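Local coordinates for Wnt inhibitor of Dorsal protein (Drosophila melanogaster, PDB 4KRR) that probably acts as a secreted Wnt-family signalling ligand for Frizzled receptors, seen here as its N-terminal domain with the linker, at residues Leu165-Ala178 and Asn188-Ser200. Sequence-based numbering, arbitrary orientation.
Sequences LLQMYDDAIQLEGA and NIPLDSLVFMQDS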
loop_
_atom_site.group_PDB
_atom_site.type_symbol
_atom_site.label_atom_id
_atom_site.label_comp_id
_atom_site.label_asym_id
_atom_site.label_seq_id
_atom_site.Cartn_x
_atom_site.Cartn_y
_atom_site.Cartn_z
ATOM N N LEU A 165 3.980 -7.574 0.553
ATOM C CA LEU A 165 4.652 -6.791 -0.479
ATOM C C LEU A 165 6.120 -7.187 -0.606
ATOM O O LEU A 165 6.676 -7.187 -1.706
ATOM C CB LEU A 165 4.516 -5.294 -0.201
ATOM C CG LEU A 165 3.135 -4.692 -0.469
ATOM C CD1 LEU A 165 3.085 -3.245 -0.012
ATOM C CD2 LEU A 165 2.784 -4.796 -1.947
ATOM N N LEU A 166 6.742 -7.529 0.520
ATOM C CA LEU A 166 8.114 -8.028 0.514
ATOM C C LEU A 166 8.192 -9.327 -0.282
ATOM O O LEU A 166 9.129 -9.542 -1.051
ATOM C CB LEU A 166 8.626 -8.253 1.941
ATOM C CG LEU A 166 10.081 -8.720 2.040
ATOM C CD1 LEU A 166 11.001 -7.708 1.367
ATOM C CD2 LEU A 166 10.504 -8.954 3.486
ATOM N N GLN A 167 7.194 -10.185 -0.096
ATOM C CA GLN A 167 7.109 -11.441 -0.831
ATOM C C GLN A 167 6.931 -11.176 -2.325
ATOM O O GLN A 167 7.608 -11.779 -3.158
ATOM C CB GLN A 167 5.954 -12.295 -0.303
ATOM C CG GLN A 167 5.871 -13.685 -0.917
ATOM C CD GLN A 167 7.066 -14.551 -0.566
ATOM O OE1 GLN A 167 7.445 -14.666 0.600
ATOM N NE2 GLN A 167 7.671 -15.163 -1.579
ATOM N N MET A 168 6.020 -10.267 -2.657
ATOM C CA MET A 168 5.784 -9.895 -4.048
ATOM C C MET A 168 7.012 -9.234 -4.663
ATOM O O MET A 168 7.289 -9.400 -5.853
ATOM C CB MET A 168 4.565 -8.982 -4.161
ATOM C CG MET A 168 3.257 -9.731 -4.344
ATOM S SD MET A 168 1.831 -8.632 -4.323
ATOM C CE MET A 168 1.737 -8.283 -2.573
ATOM N N TYR A 169 7.741 -8.482 -3.843
ATOM C CA TYR A 169 9.026 -7.928 -4.251
ATOM C C TYR A 169 10.006 -9.049 -4.600
ATOM O O TYR A 169 10.740 -8.953 -5.584
ATOM C CB TYR A 169 9.586 -7.027 -3.143
ATOM C CG TYR A 169 11.075 -6.746 -3.211
ATOM C CD1 TYR A 169 11.577 -5.702 -3.984
ATOM C CD2 TYR A 169 11.974 -7.503 -2.472
ATOM C CE1 TYR A 169 12.942 -5.437 -4.031
ATOM C CE2 TYR A 169 13.333 -7.250 -2.515
ATOM C CZ TYR A 169 13.813 -6.219 -3.294
ATOM O OH TYR A 169 15.170 -5.977 -3.325
ATOM N N ASP A 170 10.002 -10.114 -3.801
ATOM C CA ASP A 170 10.888 -11.254 -4.035
ATOM C C ASP A 170 10.523 -11.999 -5.315
ATOM O O ASP A 170 11.398 -12.507 -6.015
ATOM C CB ASP A 170 10.840 -12.239 -2.862
ATOM C CG ASP A 170 11.423 -11.666 -1.582
ATOM O OD1 ASP A 170 12.216 -10.705 -1.653
ATOM O OD2 ASP A 170 11.090 -12.192 -0.500
ATOM N N ASP A 171 9.227 -12.068 -5.608
ATOM C CA ASP A 171 8.735 -12.855 -6.734
ATOM C C ASP A 171 8.398 -11.993 -7.947
ATOM O O ASP A 171 7.676 -12.431 -8.844
ATOM C CB ASP A 171 7.503 -13.658 -6.316
ATOM C CG ASP A 171 7.803 -14.657 -5.215
ATOM O OD1 ASP A 171 8.923 -15.211 -5.199
ATOM O OD2 ASP A 171 6.917 -14.888 -4.366
ATOM N N ALA A 172 8.923 -10.772 -7.971
ATOM C CA ALA A 172 8.636 -9.829 -9.048
ATOM C C ALA A 172 9.135 -10.326 -10.403
ATOM O O ALA A 172 10.145 -11.030 -10.485
ATOM C CB ALA A 172 9.235 -8.467 -8.729
ATOM N N ILE A 173 8.424 -9.952 -11.462
ATOM C CA ILE A 173 8.779 -10.371 -12.813
ATOM C C ILE A 173 9.497 -9.259 -13.564
ATOM O O ILE A 173 9.021 -8.123 -13.614
ATOM C CB ILE A 173 7.533 -10.767 -13.624
ATOM C CG1 ILE A 173 6.702 -11.796 -12.859
ATOM C CG2 ILE A 173 7.933 -11.295 -15.001
ATOM C CD1 ILE A 173 5.392 -12.136 -13.532
ATOM N N GLN A 174 10.642 -9.587 -14.152
ATOM C CA GLN A 174 11.374 -8.614 -14.948
ATOM C C GLN A 174 10.883 -8.614 -16.389
ATOM O O GLN A 174 10.709 -9.669 -17.000
ATOM C CB GLN A 174 12.878 -8.874 -14.898
ATOM C CG GLN A 174 13.700 -7.767 -15.540
ATOM C CD GLN A 174 15.168 -7.848 -15.182
ATOM O OE1 GLN A 174 15.616 -8.813 -14.566
ATOM N NE2 GLN A 174 15.927 -6.828 -15.566
ATOM N N LEU A 175 10.661 -7.419 -16.924
ATOM C CA LEU A 175 10.152 -7.268 -18.279
ATOM C C LEU A 175 11.252 -6.790 -19.212
ATOM O O LEU A 175 12.055 -5.930 -18.851
ATOM C CB LEU A 175 8.989 -6.278 -18.301
ATOM C CG LEU A 175 7.823 -6.571 -17.356
ATOM C CD1 LEU A 175 6.754 -5.498 -17.496
ATOM C CD2 LEU A 175 7.243 -7.952 -17.625
ATOM N N GLU A 176 11.284 -7.354 -20.412
ATOM C CA GLU A 176 12.241 -6.936 -21.423
ATOM C C GLU A 176 11.508 -6.422 -22.659
ATOM O O GLU A 176 10.583 -7.065 -23.152
ATOM C CB GLU A 176 13.166 -8.095 -21.791
ATOM C CG GLU A 176 14.255 -7.727 -22.780
ATOM C CD GLU A 176 15.189 -8.885 -23.068
ATOM O OE1 GLU A 176 15.030 -9.949 -22.434
ATOM O OE2 GLU A 176 16.081 -8.732 -23.929
ATOM N N GLY A 177 11.918 -5.255 -23.147
ATOM C CA GLY A 177 11.283 -4.648 -24.304
ATOM C C GLY A 177 9.963 -3.981 -23.966
ATOM O O GLY A 177 9.165 -3.674 -24.852
ATOM N N ALA A 178 9.729 -3.754 -22.677
ATOM C CA ALA A 178 8.491 -3.128 -22.229
ATOM C C ALA A 178 8.529 -1.617 -22.418
ATOM O O ALA A 178 9.593 -0.999 -22.370
ATOM C CB ALA A 178 8.215 -3.472 -20.773
ATOM N N ASN A 188 -3.185 -10.332 -18.839
ATOM C CA ASN A 188 -1.972 -10.903 -19.413
ATOM C C ASN A 188 -0.990 -11.284 -18.313
ATOM O O ASN A 188 -0.637 -12.451 -18.159
ATOM C CB ASN A 188 -1.325 -9.932 -20.402
ATOM C CG ASN A 188 -0.011 -10.450 -20.955
ATOM O OD1 ASN A 188 1.011 -9.767 -20.898
ATOM N ND2 ASN A 188 -0.031 -11.667 -21.487
ATOM N N ILE A 189 -0.555 -10.291 -17.545
ATOM C CA ILE A 189 0.278 -10.536 -16.373
ATOM C C ILE A 189 -0.615 -10.616 -15.141
ATOM O O ILE A 189 -1.464 -9.748 -14.938
ATOM C CB ILE A 189 1.334 -9.428 -16.189
ATOM C CG1 ILE A 189 2.295 -9.411 -17.379
ATOM C CG2 ILE A 189 2.106 -9.620 -14.885
ATOM C CD1 ILE A 189 3.422 -8.414 -17.242
ATOM N N PRO A 190 -0.441 -11.671 -14.328
ATOM C CA PRO A 190 -1.244 -11.872 -13.115
ATOM C C PRO A 190 -1.232 -10.655 -12.193
ATOM O O PRO A 190 -0.209 -9.981 -12.062
ATOM C CB PRO A 190 -0.568 -13.072 -12.434
ATOM C CG PRO A 190 0.760 -13.232 -13.122
ATOM C CD PRO A 190 0.539 -12.753 -14.517
ATOM N N LEU A 191 -2.371 -10.385 -11.565
ATOM C CA LEU A 191 -2.536 -9.193 -10.742
ATOM C C LEU A 191 -1.884 -9.333 -9.365
ATOM O O LEU A 191 -1.890 -8.394 -8.571
ATOM C CB LEU A 191 -4.022 -8.858 -10.591
ATOM C CG LEU A 191 -4.386 -7.374 -10.520
ATOM C CD1 LEU A 191 -3.938 -6.656 -11.785
ATOM C CD2 LEU A 191 -5.881 -7.200 -10.302
ATOM N N ASP A 192 -1.328 -10.506 -9.083
ATOM C CA ASP A 192 -0.635 -10.727 -7.819
ATOM C C ASP A 192 0.877 -10.742 -8.024
ATOM O O ASP A 192 1.631 -11.158 -7.143
ATOM C CB ASP A 192 -1.103 -12.026 -7.155
ATOM C CG ASP A 192 -0.783 -13.255 -7.983
ATOM O OD1 ASP A 192 -0.596 -13.117 -9.208
ATOM O OD2 ASP A 192 -0.723 -14.361 -7.406
ATOM N N SER A 193 1.311 -10.285 -9.195
ATOM C CA SER A 193 2.735 -10.194 -9.505
ATOM C C SER A 193 3.144 -8.758 -9.812
ATOM O O SER A 193 2.585 -8.120 -10.704
ATOM C CB SER A 193 3.092 -11.097 -10.689
ATOM O OG SER A 193 2.881 -12.463 -10.380
ATOM N N LEU A 194 4.119 -8.253 -9.065
ATOM C CA LEU A 194 4.718 -6.961 -9.367
ATOM C C LEU A 194 5.675 -7.126 -10.538
ATOM O O LEU A 194 6.238 -8.204 -10.741
ATOM C CB LEU A 194 5.475 -6.421 -8.153
ATOM C CG LEU A 194 4.657 -6.054 -6.914
ATOM C CD1 LEU A 194 5.578 -5.816 -5.723
ATOM C CD2 LEU A 194 3.803 -4.825 -7.187
ATOM N N VAL A 195 5.860 -6.062 -11.311
ATOM C CA VAL A 195 6.783 -6.109 -12.437
ATOM C C VAL A 195 7.805 -4.983 -12.366
ATOM O O VAL A 195 7.521 -3.905 -11.848
ATOM C CB VAL A 195 6.041 -6.047 -13.796
ATOM C CG1 VAL A 195 5.142 -7.264 -13.970
ATOM C CG2 VAL A 195 5.239 -4.757 -13.919
ATOM N N PHE A 196 9.002 -5.251 -12.874
ATOM C CA PHE A 196 10.028 -4.226 -13.017
ATOM C C PHE A 196 10.729 -4.412 -14.354
ATOM O O PHE A 196 10.520 -5.419 -15.033
ATOM C CB PHE A 196 11.029 -4.258 -11.853
ATOM C CG PHE A 196 11.869 -5.504 -11.795
ATOM C CD1 PHE A 196 11.361 -6.673 -11.252
ATOM C CD2 PHE A 196 13.174 -5.496 -12.257
ATOM C CE1 PHE A 196 12.135 -7.816 -11.191
ATOM C CE2 PHE A 196 13.954 -6.635 -12.196
ATOM C CZ PHE A 196 13.435 -7.794 -11.662
ATOM N N MET A 197 11.557 -3.444 -14.731
ATOM C CA MET A 197 12.161 -3.445 -16.060
ATOM C C MET A 197 13.686 -3.420 -16.022
ATOM O O MET A 197 14.344 -4.119 -16.791
ATOM C CB MET A 197 11.628 -2.262 -16.873
ATOM C CG MET A 197 10.120 -2.317 -17.106
ATOM S SD MET A 197 9.394 -0.758 -17.645
ATOM C CE MET A 197 10.346 -0.427 -19.127
ATOM N N GLN A 198 14.244 -2.623 -15.119
ATOM C CA GLN A 198 15.685 -2.409 -15.087
ATOM C C GLN A 198 16.383 -3.281 -14.050
ATOM O O GLN A 198 15.811 -3.608 -13.010
ATOM C CB GLN A 198 15.992 -0.936 -14.804
ATOM C CG GLN A 198 17.453 -0.552 -14.984
ATOM C CD GLN A 198 17.807 -0.287 -16.431
ATOM O OE1 GLN A 198 18.980 -0.266 -16.804
ATOM N NE2 GLN A 198 16.789 -0.072 -17.258
ATOM N N ASP A 199 17.624 -3.656 -14.342
ATOM C CA ASP A 199 18.461 -4.330 -13.362
ATOM C C ASP A 199 18.811 -3.371 -12.232
ATOM O O ASP A 199 18.797 -2.151 -12.408
ATOM C CB ASP A 199 19.743 -4.857 -14.010
ATOM C CG ASP A 199 19.519 -6.135 -14.792
ATOM O OD1 ASP A 199 18.483 -6.795 -14.566
ATOM O OD2 ASP A 199 20.383 -6.486 -15.624
ATOM N N SER A 200 19.120 -3.929 -11.069
ATOM C CA SER A 200 19.538 -3.126 -9.934
ATOM C C SER A 200 21.049 -2.937 -9.963
ATOM O O SER A 200 21.782 -3.835 -10.377
ATOM C CB SER A 200 19.108 -3.787 -8.623
ATOM O OG SER A 200 17.694 -3.853 -8.535
HETATM O O HOH W 1 5.429 -10.188 -7.651
HETATM O O HOH W 2 5.306 -13.036 -9.213
#
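Ile-173 and Gln-174 run parallel to Val-195 and Phe-196 as a two-stranded sheet, held where Ile-173 N bonds Leu-194 O (2.9 Å), Phe-196 N bonds Ile-173 O and Leu-175 N bonds Phe-196 O. At the C-terminal end of the helix, one water accepts from Leu-194 N and donates to Met-168 O, and a second joins Asp-171 O to Ser-193 OG. The flat ring of buried Phe-196 takes Gln-174 CB over one face, 3.9 Å from the centroid, a CH-pi contact. Gln-174 suits this exposed strand: chi1 -171° and an extended chain carry its amide along the ring rim, CD 3.4 Å from Phe-196 CE2 with the planes 32° apart, and NE2 donates to Asp-199 OD1 (2.7 Å) from above the carboxylate plane and weakly to Met-197 O. At the ring edge Ala-172, with only a methyl, sets CB 3.8 Å from Phe-196 CD1. On the face carrying Ile-173 and Val-195, branched apolar groups interlock: Leu-175 brings CD1 to Val-195 CB (3.8 Å) and CD2 tip to tip with Ile-189 CD1 (3.9 Å). Buried Leu-194 packs CD1 on Met-168 CB (3.7 Å). This short parallel bridge joins the residues after helix 158-170 to residues 194-197, which follow a loop without helix or strand and lie against helices 53-75 and 113-127 of the helical Wnt N-terminal domain.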